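Local coordinates for protein amidase (Bacillus anthracis, PDB 5EWQ) that probably hydrolyses carboxylic acid amides to carboxylates and ammonia, as a member of the amidase signature family, at residues I15-R21 / Y183-Q189; T84-V88 / T210-F216; V125-M131 / V162-A166; E170-Y174 / L363-F367; A274-N278 / I299-K303. All coordinates share one frame; numbering follows the deposited sequence.

The five contacts spread across a single chain built round one mixed beta sheet. Contacts 1 and 2 lie about 14 Å apart between centres and meet through N86, which bonds to K187 and probably to Q189. Contact 3 sits on strand 161-166, beside the edge strand 88-91, which begins at the end of the first segment of contact 2, and is nested within contacts 1 and 2. The chain then runs into contact 4, whose E170 meets the hairpin of contact 1. Contact 5, about 34 Å between centres from contact 1 and nested within contact 4, joins helix 270-280 to a later loop. Along the chain contact 1 crosses contacts 2 and 4, joining sequence-distant segments.

Contact 1. Residues I15-R21 / Y183-Q189; sequences IVYDKER and YSGKKGQ
V16 and G188 bridge as a non-hydrogen-bonded antiparallel pair, and the bonds on the two flanks satisfy the backbone around them: Q189 N donates to I15 O at 2.8 Å, and Y17 N donates to K187 O at 2.6 Å. The carbonyl of Y17 is also engaged, because the K187 chain, bent at chi2 (60°) and chi4, curls back and brings NZ to Y17 O at 3.2 Å, passing alongside V16 CG1. The same ammonium nitrogen donates to Q80 and N86 as well. Residues 183-189 form a tight beta hairpin, with strands 183-184 and 188-189 joined by three residues, and the N-terminal segment lies against it through this single antiparallel bridge. Inside the turn, S184 OG accepts from K187 N at 3.3 Å, an ST motif, and bonds to N167. The Y17 ring leans over the hairpin with S184 O at its edge, and its hydroxyl meets that of the buried Y183, OH to OH 3.1 Å. Farther along, R21 NE forms a salt bridge with D18 OD2 at 2.7 Å, approaching the carboxylate from its anti side, tilted out of its plane. K186 CE lies over one face of the guanidinium, 3.9 Å from R21 NH1, while the two cationic ends find separate acids: R21 pairs with E90 and D142, K186 with D123.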
# COMPACT_ATOMS: atom_id res chain seq x y z
N ILE A 15 5.54 20.84 -3.02
CA ILE A 15 4.33 21.49 -2.55
C ILE A 15 3.82 20.81 -1.28
O ILE A 15 3.59 19.60 -1.26
CB ILE A 15 3.22 21.46 -3.62
CG1 ILE A 15 3.73 22.07 -4.92
CG2 ILE A 15 1.99 22.20 -3.12
CD1 ILE A 15 2.71 22.04 -6.04
N VAL A 16 3.65 21.60 -0.22
CA VAL A 16 3.19 21.06 1.06
C VAL A 16 2.04 21.90 1.63
O VAL A 16 2.21 23.09 1.90
CB VAL A 16 4.33 21.00 2.09
CG1 VAL A 16 3.80 20.58 3.45
CG2 VAL A 16 5.42 20.05 1.63
N TYR A 17 0.88 21.28 1.80
CA TYR A 17 -0.29 21.95 2.35
C TYR A 17 -0.51 21.58 3.81
O TYR A 17 -0.30 20.43 4.20
CB TYR A 17 -1.54 21.60 1.54
CG TYR A 17 -1.48 21.95 0.08
CD1 TYR A 17 -1.10 23.22 -0.34
CD2 TYR A 17 -1.80 21.01 -0.89
CE1 TYR A 17 -1.05 23.54 -1.69
CE2 TYR A 17 -1.74 21.31 -2.23
CZ TYR A 17 -1.37 22.58 -2.63
OH TYR A 17 -1.32 22.89 -3.97
N ASP A 18 -0.95 22.56 4.60
CA ASP A 18 -1.38 22.34 5.98
C ASP A 18 -0.37 21.55 6.80
O ASP A 18 -0.63 20.41 7.20
CB ASP A 18 -2.74 21.63 5.99
CG ASP A 18 -3.42 21.69 7.34
OD1 ASP A 18 -3.02 22.51 8.18
OD2 ASP A 18 -4.37 20.90 7.56
N LYS A 19 0.79 22.15 7.04
CA LYS A 19 1.89 21.46 7.72
C LYS A 19 1.59 21.23 9.20
O LYS A 19 2.05 20.26 9.79
CB LYS A 19 3.19 22.25 7.55
CG LYS A 19 4.43 21.51 8.01
CD LYS A 19 5.46 21.42 6.90
CE LYS A 19 5.98 22.80 6.52
NZ LYS A 19 7.05 22.72 5.49
N GLU A 20 0.80 22.13 9.79
CA GLU A 20 0.49 22.04 11.21
C GLU A 20 -0.53 20.94 11.52
O GLU A 20 -0.81 20.66 12.68
CB GLU A 20 -0.03 23.39 11.72
CG GLU A 20 1.02 24.49 11.72
CD GLU A 20 2.19 24.19 12.64
OE1 GLU A 20 1.97 23.54 13.69
OE2 GLU A 20 3.32 24.59 12.31
N ARG A 21 -1.07 20.33 10.47
CA ARG A 21 -1.99 19.21 10.63
C ARG A 21 -1.27 18.00 11.21
O ARG A 21 -1.85 17.20 11.95
CB ARG A 21 -2.62 18.85 9.28
CG ARG A 21 -3.50 17.61 9.30
CD ARG A 21 -4.05 17.30 7.92
NE ARG A 21 -5.06 18.26 7.49
CZ ARG A 21 -6.37 18.08 7.67
NH1 ARG A 21 -6.81 16.99 8.27
NH2 ARG A 21 -7.22 19.01 7.25
N TYR A 183 0.68 13.12 -5.42
CA TYR A 183 0.10 14.42 -5.12
C TYR A 183 -1.33 14.30 -4.62
O TYR A 183 -2.12 13.49 -5.12
CB TYR A 183 0.14 15.34 -6.35
CG TYR A 183 -0.53 16.67 -6.11
CD1 TYR A 183 0.14 17.71 -5.47
CD2 TYR A 183 -1.84 16.90 -6.51
CE1 TYR A 183 -0.47 18.93 -5.24
CE2 TYR A 183 -2.46 18.11 -6.29
CZ TYR A 183 -1.77 19.12 -5.65
OH TYR A 183 -2.39 20.34 -5.43
N SER A 184 -1.67 15.12 -3.62
CA SER A 184 -3.03 15.19 -3.11
C SER A 184 -3.36 16.63 -2.74
O SER A 184 -2.51 17.35 -2.23
CB SER A 184 -3.21 14.28 -1.89
OG SER A 184 -2.56 14.83 -0.76
N GLY A 185 -4.59 17.04 -3.00
CA GLY A 185 -5.03 18.39 -2.68
C GLY A 185 -5.14 18.62 -1.18
O GLY A 185 -5.25 19.76 -0.73
N LYS A 186 -5.10 17.53 -0.42
CA LYS A 186 -5.24 17.60 1.03
C LYS A 186 -3.93 17.96 1.72
O LYS A 186 -3.89 18.87 2.56
CB LYS A 186 -5.75 16.26 1.57
CG LYS A 186 -5.88 16.21 3.08
CD LYS A 186 -6.24 14.81 3.54
CE LYS A 186 -6.42 14.74 5.05
NZ LYS A 186 -6.75 13.37 5.50
N LYS A 187 -2.86 17.26 1.38
CA LYS A 187 -1.58 17.44 2.06
C LYS A 187 -0.50 18.00 1.14
O LYS A 187 0.36 18.77 1.57
CB LYS A 187 -1.11 16.12 2.66
CG LYS A 187 0.01 16.27 3.68
CD LYS A 187 -0.43 17.15 4.84
CE LYS A 187 0.72 17.41 5.80
NZ LYS A 187 1.81 18.19 5.15
N GLY A 188 -0.54 17.61 -0.13
CA GLY A 188 0.44 18.08 -1.10
C GLY A 188 1.16 16.96 -1.81
O GLY A 188 0.63 15.86 -1.95
N GLN A 189 2.38 17.24 -2.26
CA GLN A 189 3.15 16.28 -3.06
C GLN A 189 4.00 15.35 -2.20
O GLN A 189 4.74 15.79 -1.32
CB GLN A 189 4.04 17.03 -4.05
CG GLN A 189 4.95 16.12 -4.86
CD GLN A 189 4.19 15.20 -5.79
OE1 GLN A 189 3.43 15.66 -6.64
NE2 GLN A 189 4.37 13.90 -5.62

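Contact 2. Residues T84-V88 / T210-F216; sequences TLNSV and TVVAADF
L85 makes the first contact, sending CD1 into a notch lined by three side chains of the other segment. T210 CG2 lies 3.7 Å from L85 CD1, A214 CB 3.8 Å from the same methyl, and F216 CE2 4.0 Å from it. T210 and A214 come together here because they stand one turn apart at the end of the helix, where A214 N still donates to T210 O. A214 CB in turn covers one face of the F216 ring, so the notch has a methyl and an aromatic wall. N86 turns its side chain the other way, and the next residue resumes the contact: S87 CB rests on T210 CB at 3.5 Å. The rotamer of T210 (chi1 -50°) presents CG2 to S87 and keeps OG1 for Q236. With OG set between its backbone N and carbonyl carbon (chi1 63°), S87 brings the hydroxyl to the edge of the F216 ring, 3.9 Å from F216 CD2; its polar partner is D79. V88 ends the series: its side chain and that of V211 cross at about a right angle, V88 CG2 lying 4.1 Å from V211 CG1. This buried apolar contact joins the loop leading into edge strand 88-91 to the end of helix 206-213. F216 packs on I75 and H78 of helix 64-79, while V211 rests on A220 of strand 219-223.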
# COMPACT_ATOMS: atom_id res chain seq x y z
N THR A 84 11.80 16.76 4.05
CA THR A 84 10.37 17.01 3.87
C THR A 84 9.76 16.13 2.77
O THR A 84 9.41 16.62 1.70
CB THR A 84 10.09 18.49 3.54
OG1 THR A 84 10.95 19.33 4.33
CG2 THR A 84 8.64 18.85 3.82
N LEU A 85 9.64 14.84 3.06
CA LEU A 85 9.09 13.89 2.09
C LEU A 85 7.59 14.11 1.90
O LEU A 85 7.04 13.80 0.84
CB LEU A 85 9.36 12.46 2.54
CG LEU A 85 10.82 12.09 2.77
CD1 LEU A 85 10.95 10.64 3.22
CD2 LEU A 85 11.64 12.33 1.51
N ASN A 86 6.94 14.64 2.94
CA ASN A 86 5.51 14.92 2.91
C ASN A 86 4.69 13.70 2.52
O ASN A 86 4.02 13.69 1.48
CB ASN A 86 5.20 16.08 1.96
CG ASN A 86 3.82 16.66 2.17
OD1 ASN A 86 3.22 16.51 3.24
ND2 ASN A 86 3.29 17.33 1.14
N SER A 87 4.76 12.66 3.34
CA SER A 87 4.08 11.40 3.05
C SER A 87 3.02 11.07 4.09
O SER A 87 2.32 10.07 3.98
CB SER A 87 5.09 10.26 2.96
OG SER A 87 5.74 10.06 4.21
N VAL A 88 2.91 11.93 5.10
CA VAL A 88 1.94 11.72 6.17
C VAL A 88 0.85 12.78 6.15
O VAL A 88 1.14 13.98 6.20
CB VAL A 88 2.62 11.73 7.55
CG1 VAL A 88 1.59 11.54 8.66
CG2 VAL A 88 3.69 10.64 7.62
N THR A 210 6.29 5.13 1.59
CA THR A 210 7.32 6.02 2.13
C THR A 210 7.52 5.86 3.63
O THR A 210 8.65 5.88 4.12
CB THR A 210 6.99 7.49 1.82
OG1 THR A 210 6.69 7.64 0.43
CG2 THR A 210 8.17 8.39 2.18
N VAL A 211 6.42 5.69 4.36
CA VAL A 211 6.46 5.59 5.82
C VAL A 211 7.27 4.38 6.29
O VAL A 211 7.87 4.42 7.37
CB VAL A 211 5.05 5.53 6.42
CG1 VAL A 211 4.34 6.86 6.25
CG2 VAL A 211 4.24 4.40 5.79
N VAL A 212 7.28 3.32 5.50
CA VAL A 212 8.05 2.13 5.86
C VAL A 212 9.45 2.21 5.24
O VAL A 212 10.39 1.59 5.74
CB VAL A 212 7.36 0.83 5.40
CG1 VAL A 212 6.12 0.57 6.25
CG2 VAL A 212 7.00 0.90 3.93
N ALA A 213 9.58 2.97 4.16
CA ALA A 213 10.88 3.15 3.52
C ALA A 213 11.77 4.07 4.35
O ALA A 213 12.96 3.83 4.50
CB ALA A 213 10.70 3.71 2.12
N ALA A 214 11.17 5.14 4.88
CA ALA A 214 11.91 6.12 5.66
C ALA A 214 11.81 5.84 7.16
O ALA A 214 12.17 6.68 7.98
CB ALA A 214 11.41 7.52 5.35
N ASP A 215 11.32 4.65 7.49
CA ASP A 215 11.15 4.22 8.88
C ASP A 215 10.31 5.19 9.71
O ASP A 215 10.68 5.56 10.82
CB ASP A 215 12.52 4.03 9.55
CG ASP A 215 13.28 2.85 8.98
OD1 ASP A 215 14.01 3.03 7.99
OD2 ASP A 215 13.15 1.73 9.53
N PHE A 216 9.18 5.61 9.14
CA PHE A 216 8.21 6.42 9.87
C PHE A 216 7.21 5.50 10.56
O PHE A 216 6.42 5.93 11.39
CB PHE A 216 7.49 7.39 8.94
CG PHE A 216 8.39 8.42 8.32
CD1 PHE A 216 9.57 8.80 8.94
CD2 PHE A 216 8.06 9.02 7.11
CE1 PHE A 216 10.40 9.75 8.37
CE2 PHE A 216 8.89 9.97 6.54
CZ PHE A 216 10.06 10.33 7.17

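Contact 3. Residues V125-M131 / V162-A166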
# COMPACT_ATOMS: atom_id res chain seq x y z
N VAL A 125 -8.74 5.25 4.25
CA VAL A 125 -9.19 4.23 5.19
C VAL A 125 -9.81 4.86 6.43
O VAL A 125 -9.21 5.73 7.06
CB VAL A 125 -8.04 3.30 5.61
CG1 VAL A 125 -8.54 2.21 6.54
CG2 VAL A 125 -7.38 2.69 4.38
N GLN A 126 -11.02 4.41 6.79
CA GLN A 126 -11.79 5.04 7.86
C GLN A 126 -11.28 4.73 9.26
O GLN A 126 -10.93 3.60 9.58
CB GLN A 126 -13.26 4.62 7.76
CG GLN A 126 -14.00 5.19 6.57
CD GLN A 126 -15.44 4.72 6.50
OE1 GLN A 126 -16.13 4.95 5.51
NE2 GLN A 126 -15.90 4.05 7.55
N THR A 127 -11.23 5.77 10.09
CA THR A 127 -10.97 5.63 11.52
C THR A 127 -12.02 6.42 12.29
O THR A 127 -12.51 7.44 11.80
CB THR A 127 -9.56 6.11 11.91
OG1 THR A 127 -9.39 7.47 11.50
CG2 THR A 127 -8.50 5.24 11.25
N ALA A 128 -12.37 5.96 13.48
CA ALA A 128 -13.47 6.55 14.24
C ALA A 128 -13.02 7.65 15.19
O ALA A 128 -12.08 7.48 15.96
CB ALA A 128 -14.21 5.47 15.01
N LYS A 129 -13.70 8.80 15.11
CA LYS A 129 -13.57 9.89 16.08
C LYS A 129 -12.19 10.53 16.18
O LYS A 129 -12.02 11.53 16.89
CB LYS A 129 -14.00 9.40 17.47
N VAL A 130 -11.20 9.99 15.47
CA VAL A 130 -9.83 10.44 15.64
C VAL A 130 -9.25 11.08 14.38
O VAL A 130 -8.96 12.28 14.37
CB VAL A 130 -8.91 9.28 16.07
CG1 VAL A 130 -7.48 9.75 16.19
CG2 VAL A 130 -9.39 8.68 17.38
N MSE A 131 -9.08 10.29 13.33
CA MSE A 131 -8.42 10.77 12.12
C MSE A 131 -9.37 10.83 10.92
O MSE A 131 -10.06 9.86 10.62
CB MSE A 131 -7.22 9.90 11.78
CG MSE A 131 -6.08 10.01 12.78
SE MSE A 131 -4.98 8.40 12.82
CE MSE A 131 -6.31 7.16 13.54
N VAL A 162 -3.46 2.39 15.06
CA VAL A 162 -3.17 3.28 13.94
C VAL A 162 -2.34 4.48 14.39
O VAL A 162 -2.82 5.34 15.12
CB VAL A 162 -4.46 3.77 13.27
CG1 VAL A 162 -4.12 4.64 12.06
CG2 VAL A 162 -5.33 2.60 12.85
N LEU A 163 -1.09 4.52 13.93
CA LEU A 163 -0.19 5.63 14.25
C LEU A 163 -0.63 6.91 13.54
O LEU A 163 -0.61 7.99 14.13
CB LEU A 163 1.24 5.28 13.86
CG LEU A 163 2.28 6.39 14.02
CD1 LEU A 163 2.41 6.81 15.47
CD2 LEU A 163 3.63 5.95 13.46
N GLY A 164 -1.02 6.77 12.28
CA GLY A 164 -1.46 7.90 11.49
C GLY A 164 -1.91 7.48 10.10
O GLY A 164 -2.13 6.30 9.84
N LYS A 165 -2.03 8.45 9.20
CA LYS A 165 -2.46 8.16 7.84
C LYS A 165 -1.45 8.66 6.81
O LYS A 165 -0.78 9.67 7.01
CB LYS A 165 -3.84 8.75 7.57
CG LYS A 165 -4.94 8.09 8.39
CD LYS A 165 -6.32 8.61 8.04
CE LYS A 165 -7.39 7.84 8.81
NZ LYS A 165 -8.76 8.34 8.53
N ALA A 166 -1.35 7.94 5.70
CA ALA A 166 -0.33 8.20 4.69
C ALA A 166 -0.87 8.99 3.51
O ALA A 166 -2.04 8.89 3.16
CB ALA A 166 0.28 6.90 4.21
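K165 meets V125 and M131 at their peptide carbonyls, the flat groups of this contact, and approaches the two quite differently. K165 NZ stands well above the plane of the M131 carbonyl, 69° out of it and 2.9 Å from M131 O. Toward V125 it comes much closer to the plane, tilted only 16°, with K165 NZ 3.0 Å from V125 O. A third acceptor comes from T127, whose OG1 meets K165 NZ tip to tip at 3.2 Å; P132 O takes a further bond from the nitrogen. The buried ammonium is thus surrounded by carbonyl and hydroxyl oxygens of one irregular loop, which satisfy it. The reach depends on the extended shape of K165 beyond CG, and the aliphatic part is packed too: M131 CB lies 3.6 Å from K165 CE. M131, modelled as selenomethionine, then bends at chi3 (-66°) so that its end lies over the strand. Its SE sits 3.8 Å from G164 CA, and its CE touches V162 CG1 at 3.7 Å. Helical backbone angles at L163 interrupt the strand's alternation, which lets V162 and K165, three residues apart, face the same loop. Strand 161-166 runs between strands 88-91 and 118-122 in the large mixed sheet. On the loop's side V162 also packs on V152 of helix 150-155, whereas L163 points to helix 64-79, so the strand is sandwiched between loop and helix.

Contact 4. Residues E170-Y174 / L363-F367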
# COMPACT_ATOMS: atom_id res chain seq x y z
N GLU A 170 -4.49 11.56 -5.17
CA GLU A 170 -5.88 11.91 -4.86
C GLU A 170 -6.87 11.02 -5.61
O GLU A 170 -6.69 10.74 -6.79
CB GLU A 170 -6.14 13.38 -5.17
CG GLU A 170 -7.49 13.89 -4.70
CD GLU A 170 -7.60 15.40 -4.77
OE1 GLU A 170 -8.72 15.93 -4.56
OE2 GLU A 170 -6.57 16.07 -5.02
N TRP A 171 -7.91 10.59 -4.90
CA TRP A 171 -8.92 9.68 -5.43
C TRP A 171 -8.31 8.39 -5.97
O TRP A 171 -8.77 7.85 -6.98
CB TRP A 171 -9.75 10.35 -6.52
CG TRP A 171 -10.71 11.39 -6.01
CD1 TRP A 171 -10.70 12.72 -6.29
CD2 TRP A 171 -11.81 11.17 -5.12
NE1 TRP A 171 -11.73 13.35 -5.63
CE2 TRP A 171 -12.42 12.42 -4.91
CE3 TRP A 171 -12.34 10.04 -4.48
CZ2 TRP A 171 -13.54 12.57 -4.08
CZ3 TRP A 171 -13.44 10.20 -3.66
CH2 TRP A 171 -14.03 11.45 -3.47
N ALA A 172 -7.27 7.90 -5.29
CA ALA A 172 -6.53 6.72 -5.71
C ALA A 172 -6.05 6.85 -7.15
O ALA A 172 -6.21 5.93 -7.95
CB ALA A 172 -7.38 5.47 -5.54
N ASN A 173 -5.48 8.01 -7.45
CA ASN A 173 -5.03 8.36 -8.80
C ASN A 173 -6.17 8.29 -9.82
O ASN A 173 -6.11 7.52 -10.78
CB ASN A 173 -3.88 7.46 -9.24
CG ASN A 173 -3.19 7.97 -10.49
OD1 ASN A 173 -3.17 9.17 -10.76
ND2 ASN A 173 -2.62 7.05 -11.27
N TYR A 174 -7.20 9.09 -9.60
CA TYR A 174 -8.31 9.18 -10.55
C TYR A 174 -8.92 10.57 -10.51
O TYR A 174 -10.10 10.74 -10.18
CB TYR A 174 -9.37 8.12 -10.25
CG TYR A 174 -10.24 7.79 -11.44
CD1 TYR A 174 -9.76 7.00 -12.47
CD2 TYR A 174 -11.54 8.28 -11.54
CE1 TYR A 174 -10.55 6.69 -13.57
CE2 TYR A 174 -12.34 7.98 -12.63
CZ TYR A 174 -11.83 7.19 -13.64
OH TYR A 174 -12.62 6.88 -14.73
N LEU A 363 -13.66 1.75 -14.72
CA LEU A 363 -13.48 2.81 -13.74
C LEU A 363 -14.44 3.98 -13.97
O LEU A 363 -15.01 4.52 -13.03
CB LEU A 363 -12.04 3.32 -13.76
CG LEU A 363 -10.96 2.37 -13.24
CD1 LEU A 363 -9.60 2.75 -13.80
CD2 LEU A 363 -10.93 2.40 -11.72
N GLU A 364 -14.61 4.35 -15.24
CA GLU A 364 -15.41 5.51 -15.60
C GLU A 364 -16.86 5.40 -15.14
O GLU A 364 -17.45 6.38 -14.68
CB GLU A 364 -15.37 5.73 -17.12
CG GLU A 364 -16.24 6.87 -17.61
CD GLU A 364 -16.08 7.13 -19.10
OE1 GLU A 364 -17.09 7.47 -19.76
OE2 GLU A 364 -14.95 7.00 -19.61
N TYR A 365 -17.43 4.20 -15.25
CA TYR A 365 -18.81 3.99 -14.85
C TYR A 365 -18.95 3.79 -13.34
O TYR A 365 -19.83 4.36 -12.71
CB TYR A 365 -19.40 2.78 -15.58
CG TYR A 365 -20.75 2.34 -15.05
CD1 TYR A 365 -21.92 2.95 -15.47
CD2 TYR A 365 -20.85 1.31 -14.12
CE1 TYR A 365 -23.15 2.56 -14.98
CE2 TYR A 365 -22.07 0.91 -13.62
CZ TYR A 365 -23.22 1.54 -14.06
OH TYR A 365 -24.44 1.14 -13.57
N GLU A 366 -18.07 2.97 -12.78
CA GLU A 366 -18.23 2.50 -11.41
C GLU A 366 -17.83 3.53 -10.36
O GLU A 366 -18.33 3.49 -9.23
CB GLU A 366 -17.43 1.21 -11.21
CG GLU A 366 -18.01 0.28 -10.16
CD GLU A 366 -17.24 -1.03 -10.05
OE1 GLU A 366 -16.18 -1.14 -10.69
OE2 GLU A 366 -17.71 -1.93 -9.33
N PHE A 367 -16.94 4.44 -10.72
CA PHE A 367 -16.46 5.45 -9.77
C PHE A 367 -17.59 6.33 -9.26
O PHE A 367 -17.73 6.54 -8.05
CB PHE A 367 -15.37 6.32 -10.40
CG PHE A 367 -14.92 7.45 -9.53
CD1 PHE A 367 -14.13 7.22 -8.42
CD2 PHE A 367 -15.29 8.76 -9.81
CE1 PHE A 367 -13.71 8.26 -7.61
CE2 PHE A 367 -14.89 9.80 -9.01
CZ PHE A 367 -14.09 9.56 -7.91
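Y174 is the main projection of this contact, driven into the groove that L363 and F367 form one turn apart on helix 360-377. Its ring passes between them: Y174 CE1 presses on L363 CB at 3.7 Å, while Y174 CD2 lies over one face of the F367 ring, 4.0 Å from F367 CG. The two side chains run past each other in opposite senses, their ring planes oblique at 51°. At the far end of the groove the phenol oxygen settles against the helix backbone, where Y174 OH lies 3.2 Å from E364 CA; E364 CB is also near. With CG of Y174 anti to the backbone N (chi1 -158°), the ring points into the groove. F367 is the reciprocal bump. Its CG is likewise anti to the backbone N, and the ring reaches across to the indole, bringing F367 CZ 3.9 Å from W171 CD2. The edge of F367 is turned to the face of W171, with ring planes at 86° and centroids 5.5 Å apart. Each segment thus fills a hollow in the other, and side chains from neighbouring helices close the surroundings: L407 and I408 of helix 406-412, L386 and I389 of helix 386-394. W171 to N173 have left-handed helical backbone angles, a short turn that places W171 and Y174 beside F367. The result is a buried aromatic cluster with a T-shaped Trp-Phe pair, joining helix 360-377 to the chain that follows strand 161-166, next to the edge of the large sheet.

Contact 5. Residues A274-N278 / I299-K303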
# COMPACT_ATOMS: atom_id res chain seq x y z
N ALA A 274 3.73 -10.13 5.86
CA ALA A 274 2.87 -11.27 6.16
C ALA A 274 2.31 -11.18 7.58
O ALA A 274 1.21 -11.67 7.86
CB ALA A 274 3.64 -12.57 5.98
N THR A 275 3.07 -10.56 8.47
CA THR A 275 2.65 -10.35 9.84
C THR A 275 1.41 -9.46 9.89
O THR A 275 0.44 -9.76 10.59
CB THR A 275 3.77 -9.73 10.69
OG1 THR A 275 4.87 -10.64 10.77
CG2 THR A 275 3.27 -9.43 12.10
N LEU A 276 1.45 -8.36 9.14
CA LEU A 276 0.33 -7.44 9.05
C LEU A 276 -0.84 -8.08 8.30
O LEU A 276 -2.00 -7.82 8.61
CB LEU A 276 0.76 -6.15 8.35
CG LEU A 276 -0.31 -5.07 8.17
CD1 LEU A 276 -0.82 -4.60 9.52
CD2 LEU A 276 0.24 -3.90 7.37
N PHE A 277 -0.52 -8.93 7.33
CA PHE A 277 -1.52 -9.57 6.49
C PHE A 277 -2.39 -10.55 7.27
O PHE A 277 -3.48 -10.92 6.82
CB PHE A 277 -0.83 -10.28 5.32
CG PHE A 277 -1.79 -10.82 4.28
CD1 PHE A 277 -2.63 -9.96 3.60
CD2 PHE A 277 -1.82 -12.17 3.98
CE1 PHE A 277 -3.51 -10.45 2.64
CE2 PHE A 277 -2.69 -12.66 3.03
CZ PHE A 277 -3.53 -11.80 2.36
N ASN A 278 -1.92 -10.96 8.44
CA ASN A 278 -2.66 -11.89 9.29
C ASN A 278 -3.93 -11.28 9.87
O ASN A 278 -4.93 -11.97 10.05
CB ASN A 278 -1.77 -12.40 10.42
CG ASN A 278 -0.70 -13.36 9.94
OD1 ASN A 278 -0.89 -14.07 8.96
ND2 ASN A 278 0.42 -13.39 10.64
N ILE A 299 -4.87 -18.41 8.52
CA ILE A 299 -3.54 -19.00 8.65
C ILE A 299 -2.51 -17.99 9.14
O ILE A 299 -2.71 -16.78 9.03
CB ILE A 299 -3.06 -19.58 7.30
CG1 ILE A 299 -4.25 -19.95 6.41
CG2 ILE A 299 -2.15 -20.79 7.52
CD1 ILE A 299 -3.85 -20.43 5.03
N ASP A 300 -1.41 -18.50 9.69
CA ASP A 300 -0.28 -17.66 10.07
C ASP A 300 0.74 -17.66 8.93
O ASP A 300 1.44 -18.64 8.72
CB ASP A 300 0.36 -18.16 11.37
CG ASP A 300 1.25 -17.12 12.03
OD1 ASP A 300 1.76 -16.22 11.31
OD2 ASP A 300 1.46 -17.20 13.26
N TYR A 301 0.81 -16.55 8.21
CA TYR A 301 1.66 -16.46 7.02
C TYR A 301 3.12 -16.18 7.34
O TYR A 301 3.88 -15.73 6.48
CB TYR A 301 1.13 -15.36 6.08
CG TYR A 301 -0.20 -15.69 5.43
CD1 TYR A 301 -0.25 -16.40 4.24
CD2 TYR A 301 -1.39 -15.28 6.01
CE1 TYR A 301 -1.46 -16.70 3.65
CE2 TYR A 301 -2.61 -15.57 5.42
CZ TYR A 301 -2.64 -16.28 4.24
OH TYR A 301 -3.84 -16.58 3.64
N THR A 302 3.53 -16.47 8.58
CA THR A 302 4.91 -16.21 8.99
C THR A 302 5.63 -17.49 9.43
O THR A 302 6.83 -17.47 9.70
CB THR A 302 4.97 -15.20 10.15
OG1 THR A 302 4.22 -15.69 11.27
CG2 THR A 302 4.38 -13.86 9.72
N LYS A 303 4.89 -18.60 9.48
CA LYS A 303 5.47 -19.86 9.92
C LYS A 303 6.15 -20.60 8.77
O LYS A 303 7.33 -20.96 8.87
CB LYS A 303 4.39 -20.76 10.54
CG LYS A 303 3.72 -20.16 11.77
CD LYS A 303 2.77 -21.16 12.42
CE LYS A 303 3.54 -22.33 13.01
NZ LYS A 303 4.46 -21.90 14.10
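N278 takes hold of the loop with both ends of its amide. With CG anti to its carbonyl carbon (chi1 -72°), it extends from the helix so that OD1 accepts from Y301 N at 3.1 Å; the bond is almost straight at 177° and lies on a lone pair in the carbonyl plane. ND2 makes a weak bond to D300 OD1 at 3.2 Å. D300 folds back into an Asx turn, its OD1 accepting from T302 N at 3.3 Å, with T302 OG1 bonding to the same oxygen from the same face of the carboxylate. T302 can do this because its hydroxyl sits between backbone N and carbonyl carbon (chi1 59°), a rotamer that also directs CG2 at the helix, 3.4 Å from T275 OG1. Y301 lays its ring across the side of the helix. One face receives F277, whose CD2 is 3.7 Å from Y301 CD2, while the N278 amide lies nearly coplanar with the ring and places OD1 at its edge. The methyl of A274 packs on Y301 CB at 3.8 Å, and the phenol hydroxyl goes on to R247. Helix 270-280 thereby holds the loop that precedes strand 314-317, and K271 adds a bond to T302 O. One straight, in-plane amide bond ties the loop to the helix, the Asx turn sets its shape from within, and aromatic and methyl packing supplies most of the remaining contact.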